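5-cytosine DNA methyltransferase (Entamoeba histolytica, PDB 3QV2) probably transfers methyl groups from S-adenosyl-L-methionine to carbon 5 of cytosine in DNA or tRNA, as a member of the Dnmt2-type C5-methyltransferases. Local coordinates at residues Y153-I158 against T180-E185; R172-A177 against F312-L317; L221-G226 against T246-C251; P252-F257 against L267-R272. All blocks are in the same frame, centred on the assembly; numbering follows the deposited sequence.

Contact 1 (Y153-I158 against T180-E185); sequences YIKDII and TPFKNE
Pro181 lies flat against one face of the Tyr153 ring, its CA over the ring centre and 3.6 Å above the plane. The pyrrolidine CB adds a CH-pi contact, 3.8 Å from the centroid of the Tyr153 ring, and CD reaches CE2 on the same face. The two side chains run side by side and point the same way, so the rigid proline ring suits the flat tyrosine: its polarised C-H groups meet the pi cloud over a broad area. Lys155 and Phe182 instead slide past each other in opposite directions. CG of Lys155 sits over a face of the Phe182 ring, offset toward the rim, at 3.7 Å from CD2. The carbonyl O of Tyr153 lies in the plane of that same ring, at its edge, 3.7 Å from CE2.

Strand 153-159 is an edge strand of the Rossmann-like methyltransferase sheet. The alternation of a beta strand turns Tyr153 and Lys155 to this side, while Ile154 faces helix 138-149. With chi4 at -59°, the lysine chain bends at its end, and NZ has a weak bond to a water that donates to Phe182 O over 2.7 Å. Farther out, Phe182 stacks on Tyr320 and takes a cation-pi contact from Arg178, whose guanidinium also bonds to the carbonyls of Thr180 and Pro181. The Thr180 hydroxyl is hydrogen-bonded to Asp324.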
# COMPACT_ATOMS: atom_id res chain seq x y z
N TYR A 153 -2.84 -6.86 -22.09
CA TYR A 153 -4.13 -7.30 -21.57
C TYR A 153 -4.26 -6.76 -20.15
O TYR A 153 -3.34 -6.89 -19.34
CB TYR A 153 -4.23 -8.82 -21.57
CG TYR A 153 -4.23 -9.43 -22.96
CD1 TYR A 153 -5.42 -9.68 -23.62
CD2 TYR A 153 -3.04 -9.75 -23.60
CE1 TYR A 153 -5.43 -10.24 -24.89
CE2 TYR A 153 -3.04 -10.30 -24.86
CZ TYR A 153 -4.24 -10.54 -25.50
OH TYR A 153 -4.24 -11.10 -26.76
N ILE A 154 -5.41 -6.16 -19.84
CA ILE A 154 -5.58 -5.48 -18.57
C ILE A 154 -6.78 -5.98 -17.77
O ILE A 154 -7.91 -5.98 -18.25
CB ILE A 154 -5.72 -3.96 -18.76
CG1 ILE A 154 -4.56 -3.42 -19.60
CG2 ILE A 154 -5.78 -3.25 -17.42
CD1 ILE A 154 -4.67 -1.95 -19.94
N LYS A 155 -6.51 -6.41 -16.54
CA LYS A 155 -7.57 -6.72 -15.59
C LYS A 155 -7.40 -5.89 -14.33
O LYS A 155 -6.30 -5.75 -13.80
CB LYS A 155 -7.58 -8.21 -15.24
CG LYS A 155 -8.08 -9.09 -16.37
CD LYS A 155 -8.98 -10.20 -15.85
CE LYS A 155 -9.56 -11.03 -16.98
NZ LYS A 155 -10.34 -10.19 -17.94
N ASP A 156 -8.50 -5.32 -13.85
CA ASP A 156 -8.47 -4.44 -12.69
C ASP A 156 -9.51 -4.84 -11.65
O ASP A 156 -10.49 -5.51 -11.97
CB ASP A 156 -8.66 -2.99 -13.11
CG ASP A 156 -9.97 -2.77 -13.86
OD1 ASP A 156 -10.57 -3.77 -14.30
OD2 ASP A 156 -10.38 -1.60 -14.00
N ILE A 157 -9.30 -4.43 -10.41
CA ILE A 157 -10.23 -4.75 -9.34
C ILE A 157 -10.15 -3.75 -8.19
O ILE A 157 -9.07 -3.28 -7.83
CB ILE A 157 -9.98 -6.17 -8.78
CG1 ILE A 157 -11.06 -6.54 -7.76
CG2 ILE A 157 -8.60 -6.26 -8.15
CD1 ILE A 157 -10.89 -7.91 -7.15
N ILE A 158 -11.31 -3.41 -7.64
CA ILE A 158 -11.38 -2.61 -6.43
C ILE A 158 -11.81 -3.52 -5.28
O ILE A 158 -12.92 -4.06 -5.29
CB ILE A 158 -12.40 -1.46 -6.56
CG1 ILE A 158 -11.95 -0.47 -7.63
CG2 ILE A 158 -12.59 -0.76 -5.23
CD1 ILE A 158 -12.87 0.72 -7.80
N THR A 180 0.29 -11.41 -22.15
CA THR A 180 -0.46 -12.62 -22.42
C THR A 180 -1.88 -12.49 -21.88
O THR A 180 -2.09 -11.91 -20.82
CB THR A 180 0.21 -13.86 -21.79
OG1 THR A 180 0.18 -13.74 -20.36
CG2 THR A 180 1.65 -13.99 -22.27
N PRO A 181 -2.86 -13.03 -22.61
CA PRO A 181 -4.26 -12.97 -22.16
C PRO A 181 -4.47 -13.82 -20.91
O PRO A 181 -3.78 -14.82 -20.72
CB PRO A 181 -5.04 -13.54 -23.34
CG PRO A 181 -4.06 -14.41 -24.06
CD PRO A 181 -2.73 -13.72 -23.91
N PHE A 182 -5.41 -13.41 -20.06
CA PHE A 182 -5.74 -14.15 -18.85
C PHE A 182 -6.71 -15.28 -19.17
O PHE A 182 -7.86 -15.04 -19.53
CB PHE A 182 -6.34 -13.22 -17.80
CG PHE A 182 -5.42 -12.13 -17.34
CD1 PHE A 182 -4.65 -12.28 -16.20
CD2 PHE A 182 -5.31 -10.95 -18.06
CE1 PHE A 182 -3.80 -11.28 -15.77
CE2 PHE A 182 -4.46 -9.94 -17.64
CZ PHE A 182 -3.71 -10.10 -16.50
N LYS A 183 -6.23 -16.52 -19.03
CA LYS A 183 -7.06 -17.69 -19.31
C LYS A 183 -8.04 -17.99 -18.19
O LYS A 183 -9.15 -18.48 -18.44
CB LYS A 183 -6.18 -18.92 -19.56
CG LYS A 183 -5.35 -18.85 -20.83
CD LYS A 183 -4.62 -20.16 -21.07
CE LYS A 183 -3.91 -20.14 -22.41
NZ LYS A 183 -3.28 -21.46 -22.72
N ASN A 184 -7.65 -17.69 -16.96
CA ASN A 184 -8.45 -18.02 -15.79
C ASN A 184 -9.15 -16.81 -15.19
O ASN A 184 -8.64 -15.69 -15.26
CB ASN A 184 -7.59 -18.70 -14.73
CG ASN A 184 -6.70 -19.78 -15.30
OD1 ASN A 184 -7.17 -20.87 -15.63
ND2 ASN A 184 -5.41 -19.50 -15.41
N GLU A 185 -10.32 -17.04 -14.60
CA GLU A 185 -11.00 -15.98 -13.86
C GLU A 185 -10.19 -15.64 -12.63
O GLU A 185 -9.63 -16.53 -11.98
CB GLU A 185 -12.40 -16.44 -13.43
CG GLU A 185 -13.35 -16.74 -14.56
CD GLU A 185 -14.78 -16.95 -14.07
OE1 GLU A 185 -15.41 -17.95 -14.47
OE2 GLU A 185 -15.27 -16.10 -13.29
O HOH W 1 -9.69 -13.02 -19.72

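Contact 2 (R172-A177 against F312-L317)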
# COMPACT_ATOMS: atom_id res chain seq x y z
N ARG A 172 -8.79 -0.34 -2.09
CA ARG A 172 -7.84 0.18 -3.06
C ARG A 172 -8.11 -0.34 -4.47
O ARG A 172 -8.83 -1.32 -4.66
CB ARG A 172 -6.40 -0.15 -2.65
CG ARG A 172 -5.91 0.61 -1.43
CD ARG A 172 -5.86 2.11 -1.69
NE ARG A 172 -5.17 2.82 -0.62
CZ ARG A 172 -5.77 3.37 0.43
NH1 ARG A 172 -5.05 4.00 1.35
NH2 ARG A 172 -7.08 3.28 0.56
N TYR A 173 -7.53 0.34 -5.46
CA TYR A 173 -7.69 -0.03 -6.85
C TYR A 173 -6.42 -0.71 -7.35
O TYR A 173 -5.31 -0.25 -7.07
CB TYR A 173 -7.99 1.21 -7.69
CG TYR A 173 -8.18 0.96 -9.17
CD1 TYR A 173 -9.10 0.03 -9.62
CD2 TYR A 173 -7.44 1.67 -10.10
CE1 TYR A 173 -9.27 -0.20 -10.98
CE2 TYR A 173 -7.61 1.46 -11.46
CZ TYR A 173 -8.52 0.52 -11.89
OH TYR A 173 -8.70 0.30 -13.24
N TYR A 174 -6.59 -1.82 -8.06
CA TYR A 174 -5.45 -2.61 -8.53
C TYR A 174 -5.52 -2.88 -10.03
O TYR A 174 -6.54 -3.35 -10.54
CB TYR A 174 -5.38 -3.93 -7.78
CG TYR A 174 -5.28 -3.78 -6.28
CD1 TYR A 174 -4.06 -3.58 -5.65
CD2 TYR A 174 -6.42 -3.85 -5.48
CE1 TYR A 174 -3.97 -3.45 -4.28
CE2 TYR A 174 -6.34 -3.71 -4.11
CZ TYR A 174 -5.11 -3.51 -3.51
OH TYR A 174 -5.02 -3.38 -2.15
N VAL A 175 -4.42 -2.60 -10.73
CA VAL A 175 -4.35 -2.86 -12.16
C VAL A 175 -3.33 -3.95 -12.46
O VAL A 175 -2.18 -3.88 -12.02
CB VAL A 175 -3.96 -1.59 -12.95
CG1 VAL A 175 -3.87 -1.90 -14.43
CG2 VAL A 175 -4.97 -0.48 -12.69
N MET A 176 -3.76 -4.96 -13.20
CA MET A 176 -2.90 -6.07 -13.59
C MET A 176 -2.78 -6.16 -15.10
O MET A 176 -3.74 -6.54 -15.79
CB MET A 176 -3.43 -7.38 -13.02
CG MET A 176 -3.35 -7.47 -11.50
SD MET A 176 -4.64 -8.52 -10.81
CE MET A 176 -6.09 -7.52 -11.14
N ALA A 177 -1.62 -5.80 -15.62
CA ALA A 177 -1.40 -5.77 -17.06
C ALA A 177 -0.26 -6.70 -17.47
O ALA A 177 0.75 -6.80 -16.77
CB ALA A 177 -1.13 -4.35 -17.53
N PHE A 312 -1.19 -8.49 2.04
CA PHE A 312 -2.12 -9.61 1.97
C PHE A 312 -2.86 -9.64 0.64
O PHE A 312 -2.83 -10.63 -0.08
CB PHE A 312 -3.14 -9.55 3.12
CG PHE A 312 -2.57 -9.95 4.46
CD1 PHE A 312 -2.21 -11.26 4.71
CD2 PHE A 312 -2.42 -9.01 5.46
CE1 PHE A 312 -1.70 -11.63 5.94
CE2 PHE A 312 -1.91 -9.38 6.70
CZ PHE A 312 -1.54 -10.69 6.93
N VAL A 313 -3.52 -8.53 0.32
CA VAL A 313 -4.33 -8.42 -0.89
C VAL A 313 -3.47 -8.51 -2.15
O VAL A 313 -3.77 -9.28 -3.07
CB VAL A 313 -5.12 -7.10 -0.92
CG1 VAL A 313 -5.87 -6.97 -2.24
CG2 VAL A 313 -6.09 -7.04 0.25
N ILE A 314 -2.41 -7.71 -2.19
CA ILE A 314 -1.55 -7.65 -3.37
C ILE A 314 -0.91 -9.00 -3.68
O ILE A 314 -0.69 -9.34 -4.84
CB ILE A 314 -0.46 -6.58 -3.22
CG1 ILE A 314 -1.09 -5.20 -3.03
CG2 ILE A 314 0.47 -6.58 -4.42
CD1 ILE A 314 -0.08 -4.07 -2.93
N ALA A 315 -0.60 -9.77 -2.64
CA ALA A 315 -0.01 -11.09 -2.81
C ALA A 315 -0.91 -11.97 -3.67
O ALA A 315 -0.45 -12.65 -4.58
CB ALA A 315 0.25 -11.74 -1.46
N GLN A 316 -2.21 -11.96 -3.36
CA GLN A 316 -3.16 -12.77 -4.11
C GLN A 316 -3.34 -12.28 -5.54
O GLN A 316 -3.46 -13.08 -6.47
CB GLN A 316 -4.52 -12.80 -3.39
CG GLN A 316 -4.50 -13.52 -2.06
CD GLN A 316 -5.88 -13.91 -1.58
OE1 GLN A 316 -6.82 -13.98 -2.37
NE2 GLN A 316 -6.02 -14.16 -0.29
N LEU A 317 -3.35 -10.96 -5.72
CA LEU A 317 -3.54 -10.38 -7.04
C LEU A 317 -2.33 -10.59 -7.94
O LEU A 317 -2.46 -10.76 -9.15
CB LEU A 317 -3.87 -8.89 -6.93
CG LEU A 317 -5.14 -8.58 -6.12
CD1 LEU A 317 -5.40 -7.09 -6.08
CD2 LEU A 317 -6.33 -9.32 -6.69
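Leu317 drives its CD1 methyl onto a face of the Tyr174 ring, 3.3 Å from CG and displaced from the centre toward the rim. This is the tight part of the contact: CD1 stands 3.6 Å from the Tyr174 ring centroid in a CH-pi contact, and CB of the tyrosine touches the same methyl. Two more aliphatic groups from the preceding helical turn meet the outer half of the ring. CG1 of Ile314 approaches CE1 at 3.6 Å, and CG1 of Val313 touches CZ and, at 3.7 Å, the hydroxyl oxygen OH of Tyr174. All three side chains cross the tyrosine at about a right angle. CG1 of Val313 is anti to the backbone N (chi1 176°), the torsion that places this branch against the phenol end.

The segments belong to the Rossmann-like fold of class I methyltransferases, in which helices pack on a central sheet. Segments 172-177 and 312-317 run in roughly the same direction, their axes at 23° and 10.4 Å apart at closest approach. Tyrosine spans such a gap from strand to helix, and branched aliphatics pack around it.

Toward Met176 the fit is looser. Its flexible thioether crosses Leu317, with SD 4.0 Å from CB and 3.5 Å from the backbone O of that leucine. No solvent side opens here, as all five touching residues are buried. Strand 125-130 supplies Phe127 against both Tyr174 and Ile314, and Ile314 also touches Leu23 and Ser26 of helix 22-29, its side chain about 7 Å from the bound S-adenosyl-L-homocysteine.

Contact 3 (L221-G226 against T246-C251); sequences LFDIVG and TGSIYC
The CD1 methyl of Ile249 is the bump that meets the Phe222 ring, resting over one face 3.4 Å from CG and shifted toward the rim. CG1 of Ile249 lies between the backbone N and the carbonyl carbon (chi1 58°). Separately, CG2 of Ile249 touches Phe222 at CD1 and CE1. One branched side chain thus grips the ring with both arms, while its CG1 also meets CG1 of Ile224 at 3.9 Å. On the sheet face that carries Ile224, Ile249 and Cys251, CG2 of Ile224 packs on CB of Cys251, the short cysteine side chain meeting the isoleucine branch through CB.

Beneath these side chains runs a short two-stranded parallel sheet. Val225 bonds to the residues on either side of Tyr250, its bridge partner, as in a parallel sheet: its N donates to Ile249 O at 3.1 Å and its O accepts from Cys251 N at 2.8 Å. Ile249 N in turn bonds to Asp223 O. On the face bearing Val225 and Tyr250, the edge of the tyrosine ring meets Gly226 C, 3.6 Å from CE1. Next to these backbone bonds, Ser248 OG donates to Asp223 OD2 at 2.7 Å from above the carboxylate plane, and also pairs with Cys233 N. A water joins Asp223 N to Gly247 O.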
# COMPACT_ATOMS: atom_id res chain seq x y z
N LEU A 221 -15.10 11.27 18.34
CA LEU A 221 -14.84 11.24 16.91
C LEU A 221 -14.03 10.01 16.50
O LEU A 221 -14.01 9.62 15.34
CB LEU A 221 -14.11 12.51 16.47
CG LEU A 221 -14.84 13.82 16.76
CD1 LEU A 221 -14.02 15.02 16.31
CD2 LEU A 221 -16.21 13.83 16.08
N PHE A 222 -13.36 9.40 17.48
CA PHE A 222 -12.57 8.20 17.22
C PHE A 222 -13.44 7.02 16.80
O PHE A 222 -14.55 6.85 17.29
CB PHE A 222 -11.78 7.81 18.47
CG PHE A 222 -10.52 8.61 18.68
CD1 PHE A 222 -9.43 8.44 17.85
CD2 PHE A 222 -10.43 9.51 19.72
CE1 PHE A 222 -8.27 9.17 18.05
CE2 PHE A 222 -9.28 10.24 19.93
CZ PHE A 222 -8.20 10.07 19.09
N ASP A 223 -12.92 6.22 15.87
CA ASP A 223 -13.50 4.91 15.61
C ASP A 223 -12.78 3.92 16.52
O ASP A 223 -11.59 3.68 16.36
CB ASP A 223 -13.33 4.51 14.15
CG ASP A 223 -13.92 3.15 13.84
OD1 ASP A 223 -15.10 3.10 13.42
OD2 ASP A 223 -13.22 2.14 14.03
N ILE A 224 -13.51 3.36 17.49
CA ILE A 224 -12.90 2.52 18.51
C ILE A 224 -13.23 1.05 18.32
O ILE A 224 -14.37 0.69 18.03
CB ILE A 224 -13.31 2.97 19.92
CG1 ILE A 224 -13.11 4.47 20.09
CG2 ILE A 224 -12.54 2.20 20.98
CD1 ILE A 224 -13.48 4.99 21.46
N VAL A 225 -12.22 0.19 18.49
CA VAL A 225 -12.40 -1.25 18.34
C VAL A 225 -11.77 -2.03 19.48
O VAL A 225 -10.82 -1.57 20.12
CB VAL A 225 -11.79 -1.74 17.01
CG1 VAL A 225 -12.51 -1.12 15.83
CG2 VAL A 225 -10.30 -1.42 16.96
N GLY A 226 -12.31 -3.22 19.73
CA GLY A 226 -11.76 -4.13 20.72
C GLY A 226 -11.10 -5.31 20.02
O GLY A 226 -11.19 -5.45 18.81
N THR A 246 -8.06 8.75 9.96
CA THR A 246 -6.66 8.36 9.84
C THR A 246 -6.40 6.97 10.43
O THR A 246 -5.28 6.46 10.35
CB THR A 246 -5.72 9.37 10.52
OG1 THR A 246 -5.95 9.37 11.94
CG2 THR A 246 -5.97 10.77 9.97
N GLY A 247 -7.43 6.38 11.02
CA GLY A 247 -7.32 5.05 11.59
C GLY A 247 -8.05 4.89 12.91
O GLY A 247 -8.30 5.86 13.62
N SER A 248 -8.40 3.65 13.23
CA SER A 248 -9.09 3.35 14.48
C SER A 248 -8.10 3.34 15.65
O SER A 248 -6.89 3.29 15.45
CB SER A 248 -9.78 1.99 14.40
OG SER A 248 -10.68 1.93 13.30
N ILE A 249 -8.64 3.40 16.87
CA ILE A 249 -7.83 3.19 18.07
C ILE A 249 -8.36 1.98 18.83
O ILE A 249 -9.46 1.51 18.56
CB ILE A 249 -7.82 4.43 18.99
CG1 ILE A 249 -9.24 4.81 19.40
CG2 ILE A 249 -7.12 5.59 18.30
CD1 ILE A 249 -9.29 5.96 20.38
N TYR A 250 -7.57 1.48 19.78
CA TYR A 250 -7.87 0.20 20.41
C TYR A 250 -8.27 0.30 21.88
O TYR A 250 -7.67 1.05 22.65
CB TYR A 250 -6.68 -0.75 20.25
CG TYR A 250 -6.82 -2.06 20.99
CD1 TYR A 250 -7.81 -2.97 20.67
CD2 TYR A 250 -5.94 -2.39 22.02
CE1 TYR A 250 -7.93 -4.17 21.34
CE2 TYR A 250 -6.05 -3.58 22.70
CZ TYR A 250 -7.05 -4.47 22.36
OH TYR A 250 -7.17 -5.66 23.03
N CYS A 251 -9.29 -0.47 22.25
CA CYS A 251 -9.71 -0.60 23.64
C CYS A 251 -9.41 -2.01 24.13
O CYS A 251 -9.99 -2.98 23.64
CB CYS A 251 -11.21 -0.30 23.77
SG CYS A 251 -11.85 -0.42 25.47
O HOH W 2 -10.75 7.19 14.32

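Contact 4 (P252-F257 against L267-R272); sequences PIEPHF and LNKNLR
Lys269 brings its ammonium to Glu254 in a salt bridge, with NZ 3.2 Å from OE1 in a weak hydrogen bond. The carboxylate oxygen has a second donor, since OE1 also accepts from the backbone N of Ile258; two positive or polar groups on one oxygen would be expected to favour the ionised acid. Lysine suits the place because its long chain can cross the gap: chi3 of 77° bends the chain and sets CE near both Glu254 OE1 and Phe257 CE1. NZ also lies 3.1 Å from Phe257 CE1, approaching the ring obliquely, with the two side chains crossing at about a right angle.

At the other end the partners are carbonyls and carbon. The Pro252 ring has no N-H to offer, and its CD instead lies 3.2 Å from both Lys269 O and Asn270 O. These are packing contacts without a hydrogen bond. Ile253 lays its CD1 methyl 3.3 Å from Asn270 OD1 and also against CB of that asparagine. Asn270 has positive backbone phi (50°), a conformation asparagine tolerates better than most residues.

Nearby, Asp229 accepts from Phe257 N, and Arg272 forms a salt bridge with Glu278. Two irregular segments, joined by side chains and by a proline lying against backbone carbonyls, meet here away from the cofactor-binding Rossmann-like domain, in what is probably the smaller, loop-rich target-recognition domain typical of C5-cytosine methyltransferases.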
# COMPACT_ATOMS: atom_id res chain seq x y z
N PRO A 252 -8.50 -2.12 25.10
CA PRO A 252 -8.03 -3.41 25.62
C PRO A 252 -8.93 -3.95 26.72
O PRO A 252 -8.69 -5.04 27.23
CB PRO A 252 -6.65 -3.06 26.20
CG PRO A 252 -6.52 -1.54 26.13
CD PRO A 252 -7.87 -1.00 25.81
N ILE A 253 -9.96 -3.19 27.08
CA ILE A 253 -10.86 -3.59 28.16
C ILE A 253 -12.04 -4.41 27.65
O ILE A 253 -12.54 -5.29 28.35
CB ILE A 253 -11.36 -2.36 28.96
CG1 ILE A 253 -10.51 -2.15 30.21
CG2 ILE A 253 -12.82 -2.54 29.35
CD1 ILE A 253 -9.03 -1.95 29.92
N GLU A 254 -12.49 -4.13 26.43
CA GLU A 254 -13.66 -4.81 25.88
C GLU A 254 -13.36 -5.55 24.58
O GLU A 254 -12.80 -4.97 23.65
CB GLU A 254 -14.79 -3.81 25.65
CG GLU A 254 -15.30 -3.15 26.92
CD GLU A 254 -16.34 -2.08 26.64
OE1 GLU A 254 -16.33 -1.51 25.52
OE2 GLU A 254 -17.16 -1.80 27.53
N PRO A 255 -13.73 -6.83 24.52
CA PRO A 255 -13.62 -7.61 23.28
C PRO A 255 -14.40 -6.94 22.17
O PRO A 255 -13.90 -6.80 21.05
CB PRO A 255 -14.28 -8.94 23.65
CG PRO A 255 -14.09 -9.05 25.12
CD PRO A 255 -14.22 -7.65 25.65
N HIS A 256 -15.62 -6.52 22.48
CA HIS A 256 -16.44 -5.75 21.56
C HIS A 256 -16.73 -4.39 22.17
O HIS A 256 -17.60 -4.27 23.04
CB HIS A 256 -17.75 -6.48 21.28
CG HIS A 256 -17.60 -7.71 20.43
ND1 HIS A 256 -17.59 -7.67 19.06
CD2 HIS A 256 -17.44 -9.01 20.77
CE1 HIS A 256 -17.44 -8.89 18.58
NE2 HIS A 256 -17.35 -9.73 19.60
N PHE A 257 -16.01 -3.37 21.74
CA PHE A 257 -16.22 -2.02 22.26
C PHE A 257 -17.70 -1.65 22.25
O PHE A 257 -18.35 -1.66 21.20
CB PHE A 257 -15.41 -0.99 21.47
CG PHE A 257 -15.77 0.43 21.80
CD1 PHE A 257 -15.24 1.06 22.91
CD2 PHE A 257 -16.64 1.14 20.98
CE1 PHE A 257 -15.57 2.37 23.20
CE2 PHE A 257 -16.97 2.45 21.27
CZ PHE A 257 -16.43 3.07 22.38
N LEU A 267 -12.87 7.90 29.28
CA LEU A 267 -11.71 8.17 30.12
C LEU A 267 -11.06 6.92 30.72
O LEU A 267 -9.83 6.83 30.80
CB LEU A 267 -12.07 9.16 31.24
CG LEU A 267 -12.12 10.63 30.83
CD1 LEU A 267 -12.59 11.50 31.99
CD2 LEU A 267 -10.75 11.09 30.33
N ASN A 268 -11.87 5.95 31.13
CA ASN A 268 -11.36 4.75 31.78
C ASN A 268 -11.58 3.47 30.98
O ASN A 268 -12.20 2.52 31.46
CB ASN A 268 -11.96 4.59 33.18
CG ASN A 268 -11.40 5.59 34.18
OD1 ASN A 268 -11.98 6.65 34.39
ND2 ASN A 268 -10.27 5.25 34.79
N LYS A 269 -11.07 3.45 29.75
CA LYS A 269 -11.13 2.26 28.92
C LYS A 269 -9.76 1.99 28.32
O LYS A 269 -9.62 1.21 27.38
CB LYS A 269 -12.19 2.43 27.82
CG LYS A 269 -13.54 2.89 28.34
CD LYS A 269 -14.59 2.97 27.25
CE LYS A 269 -15.11 1.59 26.87
NZ LYS A 269 -16.38 1.67 26.09
N ASN A 270 -8.75 2.64 28.89
CA ASN A 270 -7.36 2.44 28.50
C ASN A 270 -7.12 2.52 26.99
O ASN A 270 -6.33 1.74 26.44
CB ASN A 270 -6.84 1.10 29.04
CG ASN A 270 -6.82 1.06 30.56
OD1 ASN A 270 -7.86 0.91 31.20
ND2 ASN A 270 -5.64 1.19 31.14
N LEU A 271 -7.78 3.46 26.33
CA LEU A 271 -7.65 3.63 24.89
C LEU A 271 -6.23 3.99 24.50
O LEU A 271 -5.56 4.75 25.20
CB LEU A 271 -8.63 4.70 24.39
CG LEU A 271 -10.10 4.46 24.69
CD1 LEU A 271 -10.96 5.59 24.15
CD2 LEU A 271 -10.56 3.12 24.14
N ARG A 272 -5.77 3.45 23.37
CA ARG A 272 -4.44 3.76 22.86
C ARG A 272 -4.41 3.65 21.34
O ARG A 272 -5.24 2.95 20.75
CB ARG A 272 -3.39 2.81 23.45
CG ARG A 272 -3.52 1.36 22.98
CD ARG A 272 -2.31 0.54 23.39
NE ARG A 272 -2.48 -0.88 23.08
CZ ARG A 272 -2.11 -1.45 21.93
NH1 ARG A 272 -1.53 -0.72 20.99
NH2 ARG A 272 -2.31 -2.74 21.74

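Contacts 1 and 2 share the large sheet: strands 153-159 and 172-178 are neighbours in it, joined by probable hydrogen bonds from Met176 N to Lys155 O and between Asp156 OD2 and Tyr173 OH. Contact 2 is core, made of apolar side chains, an aromatic ring and a thioether, with no hydrogen bond across it; contact 1 is a surface contact at the edge strand, mixing CH-pi packing with a water. Contacts 3 and 4, across the chain's centre from contact 1, touch through a probable Tyr250 N to Arg272 O hydrogen bond. Contact 3, mostly buried, rests on backbone bonds; contact 4, partly buried, relies on a salt bridge and loop packing. Both are nested within the long loop that contact 2 closes.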